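Local coordinates for putative NADPH:quinone reductase (Bacillus thuringiensis, PDB 3GMS), which is of unproven function but probably catalyses the NADPH-dependent reduction of quinones, at residues N33-M39 with E101-A107; D119-Q124 with K326-Y332; N128-A132 with A156-F161. All coordinates share one frame; numbering follows the deposited sequence.

Contact 1 of 3, residues N33-M39 with E101-A107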
loop_
_atom_site.group_PDB
_atom_site.type_symbol
_atom_site.label_atom_id
_atom_site.label_comp_id
_atom_site.label_asym_id
_atom_site.label_seq_id
_atom_site.Cartn_x
_atom_site.Cartn_y
_atom_site.Cartn_z
ATOM N N ASN A 33 -21.000 6.842 -16.537
ATOM C CA ASN A 33 -19.675 6.221 -16.701
ATOM C C ASN A 33 -19.288 5.292 -15.533
ATOM O O ASN A 33 -18.115 4.944 -15.390
ATOM C CB ASN A 33 -18.566 7.272 -16.948
ATOM C CG ASN A 33 -17.358 6.706 -17.759
ATOM O OD1 ASN A 33 -17.527 5.925 -18.716
ATOM N ND2 ASN A 33 -16.134 7.106 -17.370
ATOM N N GLU A 34 -20.276 4.864 -14.748
ATOM C CA GLU A 34 -20.017 4.055 -13.533
ATOM C C GLU A 34 -20.017 2.549 -13.781
ATOM O O GLU A 34 -20.709 2.042 -14.673
ATOM C CB GLU A 34 -21.057 4.329 -12.453
ATOM C CG GLU A 34 -20.973 5.674 -11.776
ATOM C CD GLU A 34 -21.866 5.762 -10.540
ATOM O OE1 GLU A 34 -23.061 5.362 -10.587
ATOM O OE2 GLU A 34 -21.355 6.244 -9.516
ATOM N N VAL A 35 -19.240 1.838 -12.962
ATOM C CA VAL A 35 -19.191 0.378 -13.013
ATOM C C VAL A 35 -19.615 -0.080 -11.608
ATOM O O VAL A 35 -19.196 0.526 -10.636
ATOM C CB VAL A 35 -17.767 -0.105 -13.416
ATOM C CG1 VAL A 35 -17.649 -1.624 -13.332
ATOM C CG2 VAL A 35 -17.456 0.386 -14.860
ATOM N N PHE A 36 -20.457 -1.113 -11.527
ATOM C CA PHE A 36 -21.068 -1.543 -10.274
ATOM C C PHE A 36 -20.550 -2.967 -9.986
ATOM O O PHE A 36 -20.798 -3.889 -10.781
ATOM C CB PHE A 36 -22.604 -1.508 -10.460
ATOM C CG PHE A 36 -23.390 -1.982 -9.268
ATOM C CD1 PHE A 36 -23.549 -1.169 -8.170
ATOM C CD2 PHE A 36 -24.005 -3.244 -9.270
ATOM C CE1 PHE A 36 -24.281 -1.597 -7.083
ATOM C CE2 PHE A 36 -24.732 -3.680 -8.193
ATOM C CZ PHE A 36 -24.880 -2.855 -7.094
ATOM N N VAL A 37 -19.824 -3.157 -8.872
ATOM C CA VAL A 37 -19.043 -4.363 -8.709
ATOM C C VAL A 37 -19.411 -5.052 -7.391
ATOM O O VAL A 37 -19.395 -4.412 -6.314
ATOM C CB VAL A 37 -17.528 -3.969 -8.703
ATOM C CG1 VAL A 37 -16.659 -5.195 -8.415
ATOM C CG2 VAL A 37 -17.130 -3.339 -10.071
ATOM N N ARG A 38 -19.787 -6.329 -7.463
ATOM C CA ARG A 38 -20.044 -7.109 -6.235
ATOM C C ARG A 38 -18.682 -7.596 -5.707
ATOM O O ARG A 38 -18.026 -8.394 -6.367
ATOM C CB ARG A 38 -20.977 -8.311 -6.522
ATOM C CG ARG A 38 -21.147 -9.281 -5.307
ATOM C CD ARG A 38 -22.069 -10.503 -5.622
ATOM N NE ARG A 38 -21.735 -11.117 -6.915
ATOM C CZ ARG A 38 -20.860 -12.101 -7.105
ATOM N NH1 ARG A 38 -20.192 -12.622 -6.082
ATOM N NH2 ARG A 38 -20.651 -12.562 -8.337
ATOM N N MET A 39 -18.271 -7.118 -4.527
ATOM C CA MET A 39 -16.937 -7.450 -3.947
ATOM C C MET A 39 -16.815 -8.905 -3.478
ATOM O O MET A 39 -17.769 -9.494 -2.958
ATOM C CB MET A 39 -16.635 -6.507 -2.782
ATOM C CG MET A 39 -16.503 -4.992 -3.192
ATOM S SD MET A 39 -15.403 -4.663 -4.597
ATOM C CE MET A 39 -13.815 -4.957 -3.721
ATOM N N GLU A 101 -20.627 -4.389 0.225
ATOM C CA GLU A 101 -21.061 -5.488 -0.592
ATOM C C GLU A 101 -20.887 -5.125 -2.060
ATOM O O GLU A 101 -20.434 -5.955 -2.859
ATOM C CB GLU A 101 -22.531 -5.797 -0.287
ATOM C CG GLU A 101 -23.109 -6.986 -1.044
ATOM C CD GLU A 101 -24.491 -7.392 -0.535
ATOM O OE1 GLU A 101 -25.018 -6.779 0.448
ATOM O OE2 GLU A 101 -25.015 -8.374 -1.106
ATOM N N TYR A 102 -21.277 -3.901 -2.407
ATOM C CA TYR A 102 -21.193 -3.418 -3.768
ATOM C C TYR A 102 -20.437 -2.105 -3.841
ATOM O O TYR A 102 -20.740 -1.164 -3.098
ATOM C CB TYR A 102 -22.595 -3.141 -4.323
ATOM C CG TYR A 102 -23.531 -4.333 -4.318
ATOM C CD1 TYR A 102 -23.431 -5.314 -5.301
ATOM C CD2 TYR A 102 -24.515 -4.453 -3.347
ATOM C CE1 TYR A 102 -24.307 -6.409 -5.330
ATOM C CE2 TYR A 102 -25.408 -5.540 -3.353
ATOM C CZ TYR A 102 -25.292 -6.506 -4.350
ATOM O OH TYR A 102 -26.145 -7.574 -4.423
ATOM N N VAL A 103 -19.535 -1.988 -4.816
ATOM C CA VAL A 103 -18.686 -0.794 -4.961
ATOM C C VAL A 103 -18.842 -0.229 -6.370
ATOM O O VAL A 103 -18.782 -0.982 -7.340
ATOM C CB VAL A 103 -17.193 -1.158 -4.736
ATOM C CG1 VAL A 103 -16.255 0.024 -5.124
ATOM C CG2 VAL A 103 -17.009 -1.569 -3.274
ATOM N N LYS A 104 -19.041 1.079 -6.470
ATOM C CA LYS A 104 -19.010 1.774 -7.766
ATOM C C LYS A 104 -17.796 2.638 -7.912
ATOM O O LYS A 104 -17.330 3.230 -6.925
ATOM C CB LYS A 104 -20.232 2.685 -7.912
ATOM C CG LYS A 104 -21.552 1.954 -7.748
ATOM C CD LYS A 104 -22.707 2.796 -8.299
ATOM C CE LYS A 104 -22.951 4.052 -7.510
ATOM N NZ LYS A 104 -22.949 3.749 -6.061
ATOM N N THR A 105 -17.305 2.752 -9.149
ATOM C CA THR A 105 -16.253 3.677 -9.461
ATOM C C THR A 105 -16.379 4.005 -10.957
ATOM O O THR A 105 -17.132 3.326 -11.681
ATOM C CB THR A 105 -14.820 3.090 -9.196
ATOM O OG1 THR A 105 -13.844 4.125 -9.392
ATOM C CG2 THR A 105 -14.509 1.928 -10.173
ATOM N N SER A 106 -15.647 5.009 -11.401
ATOM C CA SER A 106 -15.604 5.356 -12.823
ATOM C C SER A 106 -14.983 4.212 -13.650
ATOM O O SER A 106 -13.983 3.575 -13.228
ATOM C CB SER A 106 -14.810 6.655 -13.019
ATOM O OG SER A 106 -14.387 6.799 -14.370
ATOM N N ALA A 107 -15.549 3.960 -14.837
ATOM C CA ALA A 107 -14.914 3.024 -15.785
ATOM C C ALA A 107 -13.416 3.239 -15.987
ATOM O O ALA A 107 -12.682 2.275 -16.208
ATOM C CB ALA A 107 -15.609 3.062 -17.137
HETATM O O HOH W 1 -20.129 -8.453 -1.891
#

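Contact 2 of 3, residues D119-Q124 with K326-Y332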
loop_
_atom_site.group_PDB
_atom_site.type_symbol
_atom_site.label_atom_id
_atom_site.label_comp_id
_atom_site.label_asym_id
_atom_site.label_seq_id
_atom_site.Cartn_x
_atom_site.Cartn_y
_atom_site.Cartn_z
ATOM N N ASP A 119 -8.050 -14.436 -6.277
ATOM C CA ASP A 119 -8.692 -13.267 -5.628
ATOM C C ASP A 119 -7.810 -12.630 -4.535
ATOM O O ASP A 119 -7.804 -11.411 -4.368
ATOM C CB ASP A 119 -9.994 -13.665 -4.918
ATOM C CG ASP A 119 -11.055 -14.195 -5.859
ATOM O OD1 ASP A 119 -11.047 -13.890 -7.073
ATOM O OD2 ASP A 119 -11.907 -14.939 -5.368
ATOM N N PHE A 120 -7.092 -13.440 -3.764
ATOM C CA PHE A 120 -6.340 -12.875 -2.636
ATOM C C PHE A 120 -5.068 -12.145 -3.062
ATOM O O PHE A 120 -4.692 -11.099 -2.517
ATOM C CB PHE A 120 -6.071 -13.949 -1.582
ATOM C CG PHE A 120 -7.317 -14.414 -0.919
ATOM C CD1 PHE A 120 -7.751 -13.818 0.276
ATOM C CD2 PHE A 120 -8.091 -15.436 -1.515
ATOM C CE1 PHE A 120 -8.952 -14.246 0.899
ATOM C CE2 PHE A 120 -9.273 -15.884 -0.897
ATOM C CZ PHE A 120 -9.709 -15.285 0.323
ATOM N N THR A 121 -4.464 -12.646 -4.133
ATOM C CA THR A 121 -3.365 -11.936 -4.768
ATOM C C THR A 121 -3.901 -10.654 -5.395
ATOM O O THR A 121 -3.331 -9.576 -5.203
ATOM C CB THR A 121 -2.692 -12.874 -5.808
ATOM O OG1 THR A 121 -2.165 -13.995 -5.103
ATOM C CG2 THR A 121 -1.550 -12.133 -6.530
ATOM N N ALA A 122 -4.996 -10.753 -6.174
ATOM C CA ALA A 122 -5.570 -9.577 -6.801
ATOM C C ALA A 122 -5.961 -8.490 -5.795
ATOM O O ALA A 122 -5.766 -7.284 -6.026
ATOM C CB ALA A 122 -6.820 -9.985 -7.644
ATOM N N ALA A 123 -6.463 -8.930 -4.657
ATOM C CA ALA A 123 -6.925 -8.010 -3.639
ATOM C C ALA A 123 -5.780 -7.179 -3.011
ATOM O O ALA A 123 -6.033 -6.286 -2.176
ATOM C CB ALA A 123 -7.691 -8.810 -2.556
ATOM N N GLN A 124 -4.532 -7.526 -3.340
ATOM C CA GLN A 124 -3.346 -6.866 -2.787
ATOM C C GLN A 124 -2.555 -6.099 -3.832
ATOM O O GLN A 124 -1.441 -5.583 -3.546
ATOM C CB GLN A 124 -2.431 -7.888 -2.092
ATOM C CG GLN A 124 -3.025 -8.581 -0.877
ATOM C CD GLN A 124 -2.039 -9.604 -0.361
ATOM O OE1 GLN A 124 -1.061 -9.244 0.276
ATOM N NE2 GLN A 124 -2.230 -10.857 -0.731
ATOM N N LYS A 326 -1.564 -11.197 5.655
ATOM C CA LYS A 326 -2.645 -10.259 5.463
ATOM C C LYS A 326 -4.018 -10.783 5.947
ATOM O O LYS A 326 -4.358 -11.923 5.682
ATOM C CB LYS A 326 -2.707 -9.974 3.959
ATOM C CG LYS A 326 -3.510 -8.756 3.605
ATOM C CD LYS A 326 -2.835 -7.456 4.082
ATOM C CE LYS A 326 -1.757 -6.987 3.147
ATOM N NZ LYS A 326 -1.342 -5.618 3.524
ATOM N N VAL A 327 -4.786 -9.951 6.669
ATOM C CA VAL A 327 -6.122 -10.297 7.071
ATOM C C VAL A 327 -7.087 -9.773 6.003
ATOM O O VAL A 327 -6.891 -8.680 5.493
ATOM C CB VAL A 327 -6.458 -9.633 8.420
ATOM C CG1 VAL A 327 -7.910 -9.989 8.853
ATOM C CG2 VAL A 327 -5.429 -10.094 9.490
ATOM N N PHE A 328 -8.087 -10.547 5.640
ATOM C CA PHE A 328 -9.049 -10.121 4.612
ATOM C C PHE A 328 -10.478 -10.157 5.061
ATOM O O PHE A 328 -10.858 -10.991 5.911
ATOM C CB PHE A 328 -8.940 -11.051 3.379
ATOM C CG PHE A 328 -7.599 -11.031 2.704
ATOM C CD1 PHE A 328 -7.377 -10.212 1.581
ATOM C CD2 PHE A 328 -6.561 -11.855 3.143
ATOM C CE1 PHE A 328 -6.140 -10.208 0.957
ATOM C CE2 PHE A 328 -5.288 -11.828 2.526
ATOM C CZ PHE A 328 -5.090 -11.012 1.421
ATOM N N LEU A 329 -11.286 -9.309 4.405
ATOM C CA LEU A 329 -12.742 -9.293 4.554
ATOM C C LEU A 329 -13.330 -9.906 3.333
ATOM O O LEU A 329 -13.081 -9.432 2.220
ATOM C CB LEU A 329 -13.257 -7.853 4.675
ATOM C CG LEU A 329 -12.851 -7.119 5.965
ATOM C CD1 LEU A 329 -13.079 -5.606 5.881
ATOM C CD2 LEU A 329 -13.467 -7.742 7.291
ATOM N N THR A 330 -14.086 -10.997 3.511
ATOM C CA THR A 330 -14.470 -11.761 2.334
ATOM C C THR A 330 -15.996 -11.763 2.235
ATOM O O THR A 330 -16.692 -11.561 3.245
ATOM C CB THR A 330 -13.913 -13.214 2.359
ATOM O OG1 THR A 330 -14.490 -13.919 3.468
ATOM C CG2 THR A 330 -12.374 -13.253 2.447
ATOM N N SER A 331 -16.512 -11.974 1.028
ATOM C CA SER A 331 -17.957 -11.920 0.811
ATOM C C SER A 331 -18.426 -12.968 -0.178
ATOM O O SER A 331 -19.221 -12.670 -1.052
ATOM C CB SER A 331 -18.359 -10.530 0.300
ATOM O OG SER A 331 -18.305 -9.554 1.322
ATOM N N TYR A 332 -17.949 -14.195 -0.048
ATOM C CA TYR A 332 -18.255 -15.215 -1.034
ATOM C C TYR A 332 -19.701 -15.734 -0.932
ATOM O O TYR A 332 -20.220 -15.753 0.178
ATOM C CB TYR A 332 -17.264 -16.364 -0.898
ATOM C CG TYR A 332 -15.873 -16.023 -1.416
ATOM C CD1 TYR A 332 -14.802 -15.856 -0.541
ATOM C CD2 TYR A 332 -15.630 -15.890 -2.789
ATOM C CE1 TYR A 332 -13.503 -15.549 -1.017
ATOM C CE2 TYR A 332 -14.348 -15.602 -3.280
ATOM C CZ TYR A 332 -13.289 -15.444 -2.384
ATOM O OH TYR A 332 -12.049 -15.160 -2.890
#

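Contact 3 of 3, residues N128-A132 with A156-F161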
loop_
_atom_site.group_PDB
_atom_site.type_symbol
_atom_site.label_atom_id
_atom_site.label_comp_id
_atom_site.label_asym_id
_atom_site.label_seq_id
_atom_site.Cartn_x
_atom_site.Cartn_y
_atom_site.Cartn_z
ATOM N N ASN A 128 0.283 -1.297 -1.878
ATOM C CA ASN A 128 1.703 -1.580 -1.687
ATOM C C ASN A 128 2.507 -1.754 -3.002
ATOM O O ASN A 128 3.600 -1.141 -3.101
ATOM C CB ASN A 128 1.897 -2.729 -0.690
ATOM C CG ASN A 128 1.401 -2.347 0.681
ATOM O OD1 ASN A 128 1.643 -1.222 1.101
ATOM N ND2 ASN A 128 0.657 -3.229 1.347
ATOM N N PRO A 129 1.989 -2.517 -3.996
ATOM C CA PRO A 129 2.766 -2.697 -5.224
ATOM C C PRO A 129 2.884 -1.413 -6.013
ATOM O O PRO A 129 3.982 -1.086 -6.472
ATOM C CB PRO A 129 1.982 -3.775 -6.009
ATOM C CG PRO A 129 1.266 -4.527 -4.959
ATOM C CD PRO A 129 0.849 -3.454 -3.960
ATOM N N LEU A 130 1.775 -0.687 -6.192
ATOM C CA LEU A 130 1.880 0.572 -6.915
ATOM C C LEU A 130 2.817 1.613 -6.251
ATOM O O LEU A 130 3.602 2.244 -6.934
ATOM C CB LEU A 130 0.509 1.154 -7.203
ATOM C CG LEU A 130 0.425 2.258 -8.233
ATOM C CD1 LEU A 130 0.899 1.825 -9.619
ATOM C CD2 LEU A 130 -1.033 2.707 -8.261
ATOM N N THR A 131 2.747 1.737 -4.926
ATOM C CA THR A 131 3.650 2.597 -4.164
ATOM C C THR A 131 5.118 2.175 -4.326
ATOM O O THR A 131 6.005 3.031 -4.618
ATOM C CB THR A 131 3.263 2.676 -2.667
ATOM O OG1 THR A 131 1.950 3.246 -2.559
ATOM C CG2 THR A 131 4.244 3.597 -1.904
ATOM N N ALA A 132 5.381 0.879 -4.173
ATOM C CA ALA A 132 6.745 0.386 -4.303
ATOM C C ALA A 132 7.261 0.609 -5.750
ATOM O O ALA A 132 8.371 1.105 -5.934
ATOM C CB ALA A 132 6.841 -1.112 -3.890
ATOM N N ALA A 156 4.503 -5.330 4.559
ATOM C CA ALA A 156 4.155 -5.837 3.244
ATOM C C ALA A 156 4.951 -5.125 2.171
ATOM O O ALA A 156 5.475 -5.779 1.249
ATOM C CB ALA A 156 2.632 -5.663 2.931
ATOM N N ILE A 157 5.002 -3.798 2.257
ATOM C CA ILE A 157 5.688 -3.035 1.204
ATOM C C ILE A 157 7.209 -3.316 1.227
ATOM O O ILE A 157 7.829 -3.406 0.170
ATOM C CB ILE A 157 5.357 -1.520 1.193
ATOM C CG1 ILE A 157 5.757 -0.944 -0.197
ATOM C CG2 ILE A 157 6.029 -0.777 2.334
ATOM C CD1 ILE A 157 5.408 0.552 -0.417
ATOM N N GLY A 158 7.748 -3.514 2.418
ATOM C CA GLY A 158 9.164 -3.910 2.575
ATOM C C GLY A 158 9.525 -5.163 1.790
ATOM O O GLY A 158 10.571 -5.237 1.156
ATOM N N HIS A 159 8.664 -6.174 1.858
ATOM C CA HIS A 159 8.864 -7.411 1.116
ATOM C C HIS A 159 8.811 -7.165 -0.374
ATOM O O HIS A 159 9.454 -7.853 -1.142
ATOM C CB HIS A 159 7.752 -8.397 1.452
ATOM C CG HIS A 159 7.912 -9.046 2.779
ATOM N ND1 HIS A 159 8.015 -8.337 3.953
ATOM C CD2 HIS A 159 7.926 -10.354 3.128
ATOM C CE1 HIS A 159 8.147 -9.174 4.965
ATOM N NE2 HIS A 159 8.101 -10.404 4.491
ATOM N N LEU A 160 8.046 -6.165 -0.794
ATOM C CA LEU A 160 8.007 -5.833 -2.208
ATOM C C LEU A 160 9.279 -5.106 -2.679
ATOM O O LEU A 160 9.788 -5.373 -3.781
ATOM C CB LEU A 160 6.736 -5.034 -2.564
ATOM C CG LEU A 160 5.426 -5.735 -2.170
ATOM C CD1 LEU A 160 4.236 -4.905 -2.582
ATOM C CD2 LEU A 160 5.316 -7.125 -2.752
ATOM N N PHE A 161 9.777 -4.188 -1.864
ATOM C CA PHE A 161 11.026 -3.505 -2.213
ATOM C C PHE A 161 12.169 -4.530 -2.404
ATOM O O PHE A 161 12.993 -4.400 -3.313
ATOM C CB PHE A 161 11.379 -2.470 -1.145
ATOM C CG PHE A 161 10.584 -1.181 -1.252
ATOM C CD1 PHE A 161 10.692 -0.359 -2.379
ATOM C CD2 PHE A 161 9.760 -0.781 -0.214
ATOM C CE1 PHE A 161 9.947 0.842 -2.465
ATOM C CE2 PHE A 161 9.029 0.424 -0.297
ATOM C CZ PHE A 161 9.138 1.244 -1.441
HETATM O O HOH W 2 3.251 -2.200 3.967
#

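Contact 1 of 3, residues N33-M39 with E101-A107
F36 lays the CZ corner of its ring against the Y102 ring, CZ standing 3.4 Å from CD1 of Y102. The two planes lie only 17° apart but are offset so far that little of one ring lies over the other; their centroids are 4.9 Å apart. F36 reaches this place with CG anti to its backbone N (chi1 178°), which swings the ring over the neighbouring strand. K104 meets the ring at its edge: CG lies in the ring plane, 3.7 Å from CD1 of F36. Farther along the same face, the methylenes of K104 run beside the E34 carboxylate, with CE 3.3 Å from OE1 of E34. The ammonium group turns elsewhere, to a salt bridge with E96, while OE1 of E34 takes the backbone N-H of K31. On the reverse face, M39 presses CG tightly against CG2 of V103, at 3.5 Å, and V37 and V103 join it in packing on P92.

Between these faces strands 34-39 and 102-106 run antiparallel. V35-T105 and V37-V103 are the hydrogen-bonded pairs, and M39 N to E101 O and A107 N to N33 O extend the ladder at its ends, the latter bond being 2.8 Å long. Beside the M39-E101 bond, a water donates to both M39 O and E101 O and adds a second link between the segments. The ladder belongs to the mixed sheet of the GroES-like domain, the catalytic-domain fold of this superfamily.

The chemistry is thus divided by face: valines and methionine pack on the V37-V103 side, whereas on the F36-Y102 side aromatic rings and aliphatic lysine carbons share the surface with charges. E34 and K104 probably attract each other at longer range without forming a salt bridge.

Contact 2 of 3, residues D119-Q124 with K326-Y332
F120 and F328 both hold CG anti to their carbonyl carbon, beside the backbone N (chi1 -67° and -62°), and these torsions bring the F120 ring from helix 119-122 edge-on to the face of the F328 ring on strand 326-330. The result is a T-shaped stack: the planes stand at 88°, the centroids are 5.0 Å apart, and CD1 of F120 sits over the centre of the F328 ring. A methyl group, CG2 of T330, touches the F120 ring obliquely, 3.9 Å from CE1 of F120. On the helix side A123 adds its CB to the F328 ring, 4.1 Å from CE1 of F328.

Q124 meets F328 at the rim, its NE2 lying in the plane of the ring 3.6 Å from CZ of F328. The amide is held by two acceptors: NE2 donates to F120 O within the segment, over 3.1 Å, and to M299 O outside it. The F120 carbonyl receives that N-H from above its plane. OE1 of Q124 lies alongside the bent K326 chain, 3.7 Å from CE of K326, while the K326 ammonium group itself bonds to N45.

At the outer end the Y332 hydroxyl forms a hydrogen bond to OD2 of D119, which lies at the edge of the tyrosine ring; the modelled OH-OD2 distance of 2.5 Å is very short and its exact value doubtful. OD1 of D119 forms a salt bridge with R89, which probably favours the ionised carboxylate.

The contact seats a short helix on the C-terminal strand of the catalytic domain's mixed sheet. V41 of strand 34-43 packs against F120, A123, F328 and Y332, and T304 of strand 301-306 also meets F120; V327 and L329 pack against helix 310-318.

Contact 3 of 3, residues N128-A132 with A156-F161
Apolar contacts dominate, and A132 stands at their focus. Its CB lies over one face of the F161 ring, 4.1 Å from the centroid and 17° off the ring normal, a CH-pi contact offset toward the rim. The same methyl also meets CG1 of I157 at 3.9 Å and CB of L160. I157, with CG1 anti to its backbone N (chi1 -162°), crosses the T131 side chain at about a right angle, CD1 of I157 touching CG2 of T131 at 3.6 Å. L160 packs against the start of segment 128-132: its CD1 lies 3.6 Å from P129 N and also meets CG of the proline ring. N128 joins this packing through its amide, ND2 touching CB of A156 at 3.5 Å and OD1 lying 3.7 Å from CB of I157.

The axes of the segments, on helices 127-139 and 156-168, approach to 9.2 Å and cross at -50°. Helix 156-168 follows strand 147-150 and leads into the parallel neighbour 171-176, the first beta-alpha-beta crossover of a Rossmann fold, the cofactor-binding domain in this superfamily. Helix 127-139 packs against it, and F298 covers both P129 and L160.

Polar links are sparse. A water accepts the I157 N-H and gives a weak bond to OD1 of N128, linking the asparagine to the first turn of helix 156-168. T131 turns its hydroxyl back to I127 O, within its own helix.

Overall arrangement
The three contacts run from the GroES-like domain toward the Rossmann domain. Contact 1 is the most peripheral, its centre about 21 Å from that of the chain, and contact 3 the most central, at about 7 Å; yet contact 2 is the buried one, the others being only partly buried. Contacts 1 and 2 share one mixed sheet, since strands 34-43 and 326-330 are neighbours. Contacts 2 and 3 follow along the chain through helices 119-122 and 127-139, and K326 approaches N128 and A156. Chemistry changes with place: a backbone ladder flanked by side-chain packing in contact 1, aromatic packing with a buried amide in contact 2, and aliphatic and CH-pi helix packing in contact 3.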